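Local structure of putative prolyl-tRNA synthetase (Leishmania major, 5XIL) at residues Ala7-Phe13 with Ile273-Asn279; Val192-Arg196 with Ala406-Met410; Phe217-Arg223 with Arg429-Ile433. The protein probably joins L-proline to its cognate tRNA(Pro) at the expense of ATP, this chain holding the class II catalytic core, the anticodon-binding domain and the C-terminal zinc-binding domain. All blocks are in the same frame, centred on the assembly; numbering follows the deposited sequence.

Contact 1. Residues Ala7-Phe13 with Ile273-Asn279; sequences AKREENF and IMVHGDN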
loop_
_atom_site.group_PDB
_atom_site.type_symbol
_atom_site.label_atom_id
_atom_site.label_comp_id
_atom_site.label_asym_id
_atom_site.label_seq_id
_atom_site.Cartn_x
_atom_site.Cartn_y
_atom_site.Cartn_z
ATOM N N ALA A 7 -34.502 -4.666 -5.718
ATOM C CA ALA A 7 -35.083 -3.468 -6.331
ATOM C C ALA A 7 -34.357 -3.262 -7.627
ATOM O O ALA A 7 -33.181 -3.633 -7.708
ATOM C CB ALA A 7 -34.907 -2.263 -5.454
ATOM N N LYS A 8 -35.050 -2.695 -8.611
ATOM C CA LYS A 8 -34.445 -2.313 -9.872
ATOM C C LYS A 8 -33.788 -0.944 -9.713
ATOM O O LYS A 8 -34.285 -0.070 -8.935
ATOM C CB LYS A 8 -35.470 -2.280 -11.012
ATOM C CG LYS A 8 -35.875 -3.631 -11.536
ATOM C CD LYS A 8 -36.593 -3.545 -12.885
ATOM C CE LYS A 8 -37.073 -4.947 -13.265
ATOM N NZ LYS A 8 -37.664 -5.117 -14.631
ATOM N N ARG A 9 -32.678 -0.754 -10.446
ATOM C CA ARG A 9 -31.962 0.542 -10.386
ATOM C C ARG A 9 -32.855 1.697 -10.771
ATOM O O ARG A 9 -32.761 2.778 -10.179
ATOM C CB ARG A 9 -30.805 0.560 -11.352
ATOM C CG ARG A 9 -29.614 -0.179 -10.873
ATOM C CD ARG A 9 -28.741 -0.578 -12.043
ATOM N NE ARG A 9 -28.425 0.576 -12.847
ATOM C CZ ARG A 9 -27.323 1.326 -12.697
ATOM N NH1 ARG A 9 -26.413 1.059 -11.772
ATOM N NH2 ARG A 9 -27.179 2.378 -13.475
ATOM N N GLU A 10 -33.699 1.457 -11.777
ATOM C CA GLU A 10 -34.592 2.492 -12.397
ATOM C C GLU A 10 -35.755 2.835 -11.503
ATOM O O GLU A 10 -36.409 3.872 -11.712
ATOM C CB GLU A 10 -35.144 2.006 -13.754
ATOM C CG GLU A 10 -34.096 1.745 -14.846
ATOM C CD GLU A 10 -33.354 0.396 -14.749
ATOM O OE1 GLU A 10 -33.771 -0.502 -13.987
ATOM O OE2 GLU A 10 -32.300 0.247 -15.443
ATOM N N GLU A 11 -35.977 2.021 -10.466
ATOM C CA GLU A 11 -37.143 2.176 -9.614
ATOM C C GLU A 11 -36.886 2.622 -8.232
ATOM O O GLU A 11 -37.645 3.434 -7.726
ATOM C CB GLU A 11 -37.946 0.887 -9.558
ATOM C CG GLU A 11 -38.438 0.482 -10.921
ATOM C CD GLU A 11 -39.284 1.545 -11.586
ATOM O OE1 GLU A 11 -40.119 2.162 -10.902
ATOM O OE2 GLU A 11 -39.139 1.735 -12.803
ATOM N N ASN A 12 -35.824 2.121 -7.601
ATOM C CA ASN A 12 -35.451 2.561 -6.292
ATOM C C ASN A 12 -33.935 2.397 -6.104
ATOM O O ASN A 12 -33.470 1.417 -5.592
ATOM C CB ASN A 12 -36.135 1.769 -5.212
ATOM C CG ASN A 12 -35.895 2.362 -3.866
ATOM O OD1 ASN A 12 -34.906 3.086 -3.636
ATOM N ND2 ASN A 12 -36.769 2.036 -2.934
ATOM N N PHE A 13 -33.201 3.390 -6.539
ATOM C CA PHE A 13 -31.743 3.253 -6.630
ATOM C C PHE A 13 -31.059 3.085 -5.314
ATOM O O PHE A 13 -30.164 2.280 -5.187
ATOM C CB PHE A 13 -31.206 4.464 -7.375
ATOM C CG PHE A 13 -29.759 4.353 -7.772
ATOM C CD1 PHE A 13 -29.339 3.336 -8.588
ATOM C CD2 PHE A 13 -28.839 5.296 -7.344
ATOM C CE1 PHE A 13 -28.049 3.225 -9.008
ATOM C CE2 PHE A 13 -27.540 5.174 -7.729
ATOM C CZ PHE A 13 -27.136 4.162 -8.576
ATOM N N ILE A 273 -19.574 0.993 -8.704
ATOM C CA ILE A 273 -20.807 0.241 -8.452
ATOM C C ILE A 273 -22.009 0.849 -9.109
ATOM O O ILE A 273 -22.753 0.181 -9.837
ATOM C CB ILE A 273 -21.047 0.117 -6.954
ATOM C CG1 ILE A 273 -19.976 -0.755 -6.269
ATOM C CG2 ILE A 273 -22.439 -0.480 -6.664
ATOM C CD1 ILE A 273 -19.898 -0.500 -4.794
ATOM N N MET A 274 -22.130 2.157 -8.961
ATOM C CA MET A 274 -23.277 2.869 -9.488
ATOM C C MET A 274 -23.268 2.895 -11.003
ATOM O O MET A 274 -24.358 2.905 -11.663
ATOM C CB MET A 274 -23.251 4.308 -8.956
ATOM C CG MET A 274 -23.578 4.384 -7.512
ATOM S SD MET A 274 -23.866 6.007 -6.901
ATOM C CE MET A 274 -24.100 5.424 -5.226
ATOM N N VAL A 275 -22.077 2.940 -11.587
ATOM C CA VAL A 275 -21.959 3.016 -13.041
ATOM C C VAL A 275 -22.211 1.653 -13.716
ATOM O O VAL A 275 -22.919 1.556 -14.732
ATOM C CB VAL A 275 -20.600 3.631 -13.460
ATOM C CG1 VAL A 275 -20.392 3.511 -14.968
ATOM C CG2 VAL A 275 -20.537 5.104 -13.050
ATOM N N HIS A 276 -21.683 0.586 -13.147
ATOM C CA HIS A 276 -21.701 -0.709 -13.847
ATOM C C HIS A 276 -22.688 -1.729 -13.364
ATOM O O HIS A 276 -22.987 -2.705 -14.093
ATOM C CB HIS A 276 -20.310 -1.338 -13.760
ATOM C CG HIS A 276 -19.258 -0.586 -14.476
ATOM N ND1 HIS A 276 -19.270 -0.350 -15.835
ATOM C CD2 HIS A 276 -18.123 -0.063 -14.015
ATOM C CE1 HIS A 276 -18.176 0.286 -16.166
ATOM N NE2 HIS A 276 -17.489 0.516 -15.064
ATOM N N GLY A 277 -23.163 -1.580 -12.152
ATOM C CA GLY A 277 -24.051 -2.533 -11.550
ATOM C C GLY A 277 -25.320 -2.564 -12.364
ATOM O O GLY A 277 -25.688 -1.577 -13.016
ATOM N N ASP A 278 -25.983 -3.728 -12.399
ATOM C CA ASP A 278 -27.231 -3.841 -13.163
ATOM C C ASP A 278 -28.312 -4.461 -12.334
ATOM O O ASP A 278 -28.173 -4.626 -11.094
ATOM C CB ASP A 278 -26.985 -4.548 -14.485
ATOM C CG ASP A 278 -26.593 -6.053 -14.304
ATOM O OD1 ASP A 278 -26.773 -6.520 -13.218
ATOM O OD2 ASP A 278 -26.050 -6.636 -15.313
ATOM N N ASN A 279 -29.459 -4.789 -12.969
ATOM C CA ASN A 279 -30.548 -5.340 -12.148
ATOM C C ASN A 279 -30.355 -6.768 -11.605
ATOM O O ASN A 279 -31.089 -7.225 -10.698
ATOM C CB ASN A 279 -31.895 -5.124 -12.852
ATOM C CG ASN A 279 -32.274 -3.651 -12.831
ATOM O OD1 ASN A 279 -31.878 -2.952 -11.924
ATOM N ND2 ASN A 279 -32.868 -3.168 -13.885
HETATM O O HOH W 1 -26.144 4.564 -12.686
#
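Met274 O, a carbonyl in the last turn of helix 267-276, is gripped by Arg9 and by a water that Arg9 also appears to hold. In the conformer described here, Arg9 NH1 donates to Met274 O at 2.8 Å along a nearly straight N-H line (169°); the oxygen lies in the guanidinium plane, although the nitrogen stands above the carbonyl plane. A weak bond from NH2 reaches the same oxygen, and the water appears to bridge the two groups. Arginine suits this place because its long chain, folded at chi3 (53°), carries a flat cation to the helix end. There Gly277 has left helical geometry, and its O lies over one face of the guanidinium, 3.0 Å from Arg9 NH1 but badly angled for a bond. The pairing therefore ties the lead-in to helix 13-23 to the C-terminal end of a helix of the class II synthetase core. The positive charge would be expected to interact favourably with the partial negative charge at that helix end, and Trp16 adds a cation-pi contact to Arg9.

Farther along, Asn279 uses both halves of its amide. Its OD1 accepts from Arg9 N at 2.8 Å, while ND2 donates a hydrogen bond to the syn lone pair of Glu10 OE1, also at 2.8 Å; this pair of bonds fixes the amide's rotation. The Glu10 carboxylate is turned 78° from the amide plane. On the apolar side, Phe13 CZ packs at 3.7 Å from Met274 CG, and the sulfur sits at the ring edge in a Met-aromatic contact, SD lying 5.1 Å from the Phe13 ring centroid.

Contact 2. Residues Val192-Arg196 with Ala406-Met410; sequences VPVVR and AKETM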
loop_
_atom_site.group_PDB
_atom_site.type_symbol
_atom_site.label_atom_id
_atom_site.label_comp_id
_atom_site.label_asym_id
_atom_site.label_seq_id
_atom_site.Cartn_x
_atom_site.Cartn_y
_atom_site.Cartn_z
ATOM N N VAL A 192 -14.714 3.379 -16.037
ATOM C CA VAL A 192 -15.682 4.471 -15.835
ATOM C C VAL A 192 -15.227 5.667 -16.659
ATOM O O VAL A 192 -14.124 6.108 -16.499
ATOM C CB VAL A 192 -15.705 4.886 -14.326
ATOM C CG1 VAL A 192 -16.511 6.180 -14.152
ATOM C CG2 VAL A 192 -16.270 3.755 -13.467
ATOM N N PRO A 193 -16.119 6.264 -17.464
ATOM C CA PRO A 193 -15.720 7.406 -18.204
ATOM C C PRO A 193 -15.843 8.676 -17.347
ATOM O O PRO A 193 -16.669 8.734 -16.449
ATOM C CB PRO A 193 -16.720 7.450 -19.344
ATOM C CG PRO A 193 -17.984 6.910 -18.748
ATOM C CD PRO A 193 -17.470 5.808 -17.818
ATOM N N VAL A 194 -15.074 9.675 -17.726
ATOM C CA VAL A 194 -15.027 10.891 -16.951
ATOM C C VAL A 194 -15.066 12.082 -17.887
ATOM O O VAL A 194 -14.657 11.961 -19.082
ATOM C CB VAL A 194 -13.767 10.973 -16.051
ATOM C CG1 VAL A 194 -13.701 9.824 -15.119
ATOM C CG2 VAL A 194 -12.482 11.102 -16.853
ATOM N N VAL A 195 -15.425 13.234 -17.329
ATOM C CA VAL A 195 -15.198 14.546 -17.980
ATOM C C VAL A 195 -14.086 15.324 -17.279
ATOM O O VAL A 195 -14.259 15.730 -16.147
ATOM C CB VAL A 195 -16.518 15.403 -18.040
ATOM C CG1 VAL A 195 -16.247 16.778 -18.639
ATOM C CG2 VAL A 195 -17.514 14.670 -18.924
ATOM N N ARG A 196 -12.931 15.473 -17.913
ATOM C CA ARG A 196 -11.849 16.311 -17.354
ATOM C C ARG A 196 -12.238 17.736 -17.557
ATOM O O ARG A 196 -12.582 18.132 -18.673
ATOM C CB ARG A 196 -10.553 16.040 -18.131
ATOM C CG ARG A 196 -10.010 14.624 -18.033
ATOM C CD ARG A 196 -9.155 14.344 -19.267
ATOM N NE ARG A 196 -8.441 13.067 -19.247
ATOM C CZ ARG A 196 -8.947 11.895 -19.531
ATOM N NH1 ARG A 196 -10.206 11.781 -19.818
ATOM N NH2 ARG A 196 -8.129 10.834 -19.587
ATOM N N ALA A 406 -20.558 2.243 -20.933
ATOM C CA ALA A 406 -20.657 3.372 -19.986
ATOM C C ALA A 406 -20.402 4.691 -20.668
ATOM O O ALA A 406 -21.170 5.624 -20.422
ATOM C CB ALA A 406 -19.709 3.168 -18.815
ATOM N N LYS A 407 -19.404 4.782 -21.538
ATOM C CA LYS A 407 -19.103 6.023 -22.258
ATOM C C LYS A 407 -20.303 6.495 -23.134
ATOM O O LYS A 407 -20.646 7.719 -23.183
ATOM C CB LYS A 407 -17.844 5.856 -23.076
ATOM C CG LYS A 407 -17.289 7.127 -23.661
ATOM C CD LYS A 407 -16.122 6.855 -24.593
ATOM C CE LYS A 407 -15.759 8.085 -25.448
ATOM N NZ LYS A 407 -15.157 9.100 -24.534
ATOM N N GLU A 408 -20.911 5.542 -23.819
ATOM C CA GLU A 408 -22.117 5.772 -24.661
ATOM C C GLU A 408 -23.308 6.284 -23.837
ATOM O O GLU A 408 -24.008 7.226 -24.236
ATOM C CB GLU A 408 -22.557 4.458 -25.375
ATOM C CG GLU A 408 -23.865 4.606 -26.142
ATOM C CD GLU A 408 -24.392 3.292 -26.761
ATOM O OE1 GLU A 408 -25.206 2.602 -26.104
ATOM O OE2 GLU A 408 -23.980 2.973 -27.893
ATOM N N THR A 409 -23.582 5.650 -22.728
ATOM C CA THR A 409 -24.579 6.076 -21.846
ATOM C C THR A 409 -24.299 7.579 -21.382
ATOM O O THR A 409 -25.232 8.443 -21.389
ATOM C CB THR A 409 -24.657 5.110 -20.684
ATOM O OG1 THR A 409 -25.094 3.817 -21.184
ATOM C CG2 THR A 409 -25.587 5.604 -19.672
ATOM N N MET A 410 -23.048 7.858 -21.009
ATOM C CA MET A 410 -22.632 9.155 -20.593
ATOM C C MET A 410 -22.869 10.167 -21.638
ATOM O O MET A 410 -23.488 11.223 -21.329
ATOM C CB MET A 410 -21.182 9.169 -20.074
ATOM C CG MET A 410 -20.663 10.567 -19.642
ATOM S SD MET A 410 -18.891 10.644 -19.256
ATOM C CE MET A 410 -18.169 10.527 -20.885
#
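Pro193 packs its ring against one side of helix 387-412, its three ring methylenes spread over Ala406, Lys407 and Met410. Its CD meets Ala406 CB at 3.6 Å; CG lies 3.8 Å from Lys407 N, on the helix backbone; and CB touches the end of Met410, 3.7 Å from CE. Small Ala406 lets the backbones come close, with the CA atoms of Pro193 and Lys407 5.5 Å apart. Proline offers a compact apolar wedge with no N-H to satisfy. The Met410 side chain, one helical turn beyond Ala406, projects with CG anti to its backbone N (chi1 178°) and then bends at chi3 (73°), which lays the sulfur and methyl along Pro193 CB.

Toward strand 195-198 the fit slackens: Val195 CG2 approaches Met410 SD only to 4.3 Å. At the margin Lys407 is partly exposed, its CB 4.2 Å from Pro193 CB, and the long chain carries its ammonium to a weak, long ion pair with Glu411. The contact is apolar packing of a loop that leads from helix 168-189 into a strand of the class II synthetase core, set against the long helix that runs toward the C-terminal domain.

Contact 3. Residues Phe217-Arg223 with Arg429-Ile433; sequences FIEAVGR and RKCLI. With MG (magnesium ion), chain F.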
loop_
_atom_site.group_PDB
_atom_site.type_symbol
_atom_site.label_atom_id
_atom_site.label_comp_id
_atom_site.label_asym_id
_atom_site.label_seq_id
_atom_site.Cartn_x
_atom_site.Cartn_y
_atom_site.Cartn_z
ATOM N N PHE A 217 -20.869 10.433 -14.109
ATOM C CA PHE A 217 -22.303 10.532 -14.297
ATOM C C PHE A 217 -22.979 9.295 -13.780
ATOM O O PHE A 217 -22.571 8.142 -14.149
ATOM C CB PHE A 217 -22.618 10.762 -15.765
ATOM C CG PHE A 217 -24.078 10.638 -16.091
ATOM C CD1 PHE A 217 -24.970 11.548 -15.600
ATOM C CD2 PHE A 217 -24.578 9.585 -16.866
ATOM C CE1 PHE A 217 -26.315 11.462 -15.900
ATOM C CE2 PHE A 217 -25.912 9.515 -17.190
ATOM C CZ PHE A 217 -26.778 10.470 -16.680
ATOM N N ILE A 218 -23.973 9.519 -12.944
ATOM C CA ILE A 218 -24.805 8.448 -12.355
ATOM C C ILE A 218 -26.145 8.401 -13.039
ATOM O O ILE A 218 -27.146 9.108 -12.675
ATOM C CB ILE A 218 -24.934 8.599 -10.846
ATOM C CG1 ILE A 218 -23.635 8.912 -10.166
ATOM C CG2 ILE A 218 -25.587 7.364 -10.187
ATOM C CD1 ILE A 218 -22.554 7.911 -10.304
ATOM N N GLU A 219 -26.225 7.513 -14.029
ATOM C CA GLU A 219 -27.356 7.460 -14.923
ATOM C C GLU A 219 -28.669 7.171 -14.234
ATOM O O GLU A 219 -29.697 7.680 -14.651
ATOM C CB GLU A 219 -27.109 6.390 -16.016
ATOM C CG GLU A 219 -28.011 6.615 -17.255
ATOM C CD GLU A 219 -29.221 5.719 -17.308
ATOM O OE1 GLU A 219 -29.034 4.549 -16.891
ATOM O OE2 GLU A 219 -30.303 6.160 -17.858
ATOM N N ALA A 220 -28.655 6.300 -13.234
ATOM C CA ALA A 220 -29.921 5.806 -12.667
ATOM C C ALA A 220 -30.697 6.925 -12.059
ATOM O O ALA A 220 -31.904 6.880 -12.010
ATOM C CB ALA A 220 -29.671 4.759 -11.622
ATOM N N VAL A 221 -29.998 7.931 -11.552
ATOM C CA VAL A 221 -30.638 9.076 -10.882
ATOM C C VAL A 221 -30.407 10.412 -11.611
ATOM O O VAL A 221 -30.951 11.403 -11.196
ATOM C CB VAL A 221 -30.281 9.212 -9.396
ATOM C CG1 VAL A 221 -30.916 8.096 -8.551
ATOM C CG2 VAL A 221 -28.775 9.331 -9.087
ATOM N N GLY A 222 -29.652 10.403 -12.690
ATOM C CA GLY A 222 -29.398 11.545 -13.489
ATOM C C GLY A 222 -28.599 12.601 -12.760
ATOM O O GLY A 222 -28.882 13.797 -12.907
ATOM N N ARG A 223 -27.597 12.180 -12.026
ATOM C CA ARG A 223 -26.782 13.126 -11.229
ATOM C C ARG A 223 -25.339 13.018 -11.520
ATOM O O ARG A 223 -24.796 11.939 -11.871
ATOM C CB ARG A 223 -27.020 12.945 -9.757
ATOM C CG ARG A 223 -28.457 13.113 -9.295
ATOM C CD ARG A 223 -28.639 13.042 -7.789
ATOM N NE ARG A 223 -29.998 13.505 -7.542
ATOM C CZ ARG A 223 -30.346 14.743 -7.151
ATOM N NH1 ARG A 223 -29.427 15.652 -6.766
ATOM N NH2 ARG A 223 -31.639 15.037 -7.091
ATOM N N ARG A 429 -35.201 14.636 -17.230
ATOM C CA ARG A 429 -35.024 13.459 -18.065
ATOM C C ARG A 429 -33.782 12.697 -17.576
ATOM O O ARG A 429 -33.293 11.795 -18.255
ATOM C CB ARG A 429 -34.860 13.857 -19.531
ATOM C CG ARG A 429 -36.161 13.868 -20.320
ATOM C CD ARG A 429 -35.899 13.945 -21.814
ATOM N NE ARG A 429 -35.512 15.288 -22.235
ATOM C CZ ARG A 429 -36.356 16.311 -22.336
ATOM N NH1 ARG A 429 -37.639 16.146 -22.048
ATOM N NH2 ARG A 429 -35.916 17.499 -22.726
ATOM N N LYS A 430 -33.282 13.067 -16.395
ATOM C CA LYS A 430 -32.133 12.451 -15.824
ATOM C C LYS A 430 -30.874 12.586 -16.709
ATOM O O LYS A 430 -30.084 11.615 -16.860
ATOM C CB LYS A 430 -32.413 10.999 -15.491
ATOM C CG LYS A 430 -33.510 10.887 -14.429
ATOM C CD LYS A 430 -33.697 9.413 -14.059
ATOM C CE LYS A 430 -34.952 9.215 -13.229
ATOM N NZ LYS A 430 -36.162 9.569 -14.079
ATOM N N CYS A 431 -30.723 13.778 -17.265
ATOM C CA CYS A 431 -29.558 14.146 -18.086
ATOM C C CYS A 431 -28.712 15.232 -17.419
ATOM O O CYS A 431 -29.247 16.006 -16.605
ATOM C CB CYS A 431 -30.045 14.646 -19.408
ATOM S SG CYS A 431 -30.799 13.359 -20.437
ATOM N N LEU A 432 -27.456 15.325 -17.822
ATOM C CA LEU A 432 -26.591 16.473 -17.566
ATOM C C LEU A 432 -26.753 17.373 -18.723
ATOM O O LEU A 432 -27.255 16.974 -19.818
ATOM C CB LEU A 432 -25.138 16.094 -17.403
ATOM C CG LEU A 432 -24.795 15.015 -16.404
ATOM C CD1 LEU A 432 -23.299 14.829 -16.266
ATOM C CD2 LEU A 432 -25.452 15.292 -15.086
ATOM N N ILE A 433 -26.294 18.616 -18.540
ATOM C CA ILE A 433 -26.523 19.637 -19.550
ATOM C C ILE A 433 -25.257 20.367 -19.859
ATOM O O ILE A 433 -24.546 20.805 -18.946
ATOM C CB ILE A 433 -27.562 20.670 -19.027
ATOM C CG1 ILE A 433 -28.951 20.015 -18.908
ATOM C CG2 ILE A 433 -27.632 21.874 -19.977
ATOM C CD1 ILE A 433 -29.984 20.851 -18.130
HETATM MG MG MG F . -31.364 7.906 -18.724
HETATM O O HOH W 2 -28.685 16.421 -13.848
HETATM O O HOH W 3 -32.541 9.594 -19.496
HETATM O O HOH W 4 -30.401 8.914 -16.997
HETATM O O HOH W 5 -32.205 6.978 -20.306
HETATM O O HOH W 6 -32.662 7.361 -17.450
#
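This is a close backbone-and-side-chain contact between a turn of the class II core, which joins strands 210-218 and 223-234, and the lead-in to strand 432-437 of the C-terminal domain. Glycine suits the crossing point: Gly222 CA lies 3.7 Å from Lys430 CB and 3.4 Å from Lys430 O, and its phi is positive (66°). Gly222 and Arg223 both face Ile218, a G1 beta bulge closing the turn. The Lys430 methylenes pack along the turn, CB on Gly222 CA and CD 3.7 Å from Ala220 O. A water lies 2.8 Å from both Gly222 O and Cys431 O and bridges the two backbones.

Phe217 fills the other side, its ring brought across by a chi1 of 170°. Lys430 O lies at the ring edge, 3.5 Å from Phe217 CZ, while branched Leu432 sets CG 3.6 Å from Phe217 CD1. Glu219, at the turn, bends at chi2 to hand OE2 to the magnesium ion at 2.2 Å. Five of the ion's six ligands are oxygens (Glu219 OE2 and four waters), as magnesium prefers; the sixth is His413 NE2. One of these waters donates to Arg429 O, linking the metal's shell to the C-terminal segment.

In the fold
The three contacts lie side by side near the place where the catalytic core meets the C-terminal domain, their centres about 17 Å (1 and 2), 13 Å (1 and 3) and 12 Å (2 and 3) apart. Phe13 joins contacts 1 and 3, its CD1 3.4 Å from Ala220 CB. Val275 and His276 of contact 1 pack on Ala406 of contact 2, whose Thr409 CG2 in turn lies 3.6 Å from Glu219 CG in contact 3. The magnesium ion of contact 3 is about 10 Å from the nearest atom of the Met410 side chain and about 8 Å from that of Glu10; the side chains of Arg9 and its ligand Glu219 approach to about 4 Å. His413 follows closely on residues 406-410.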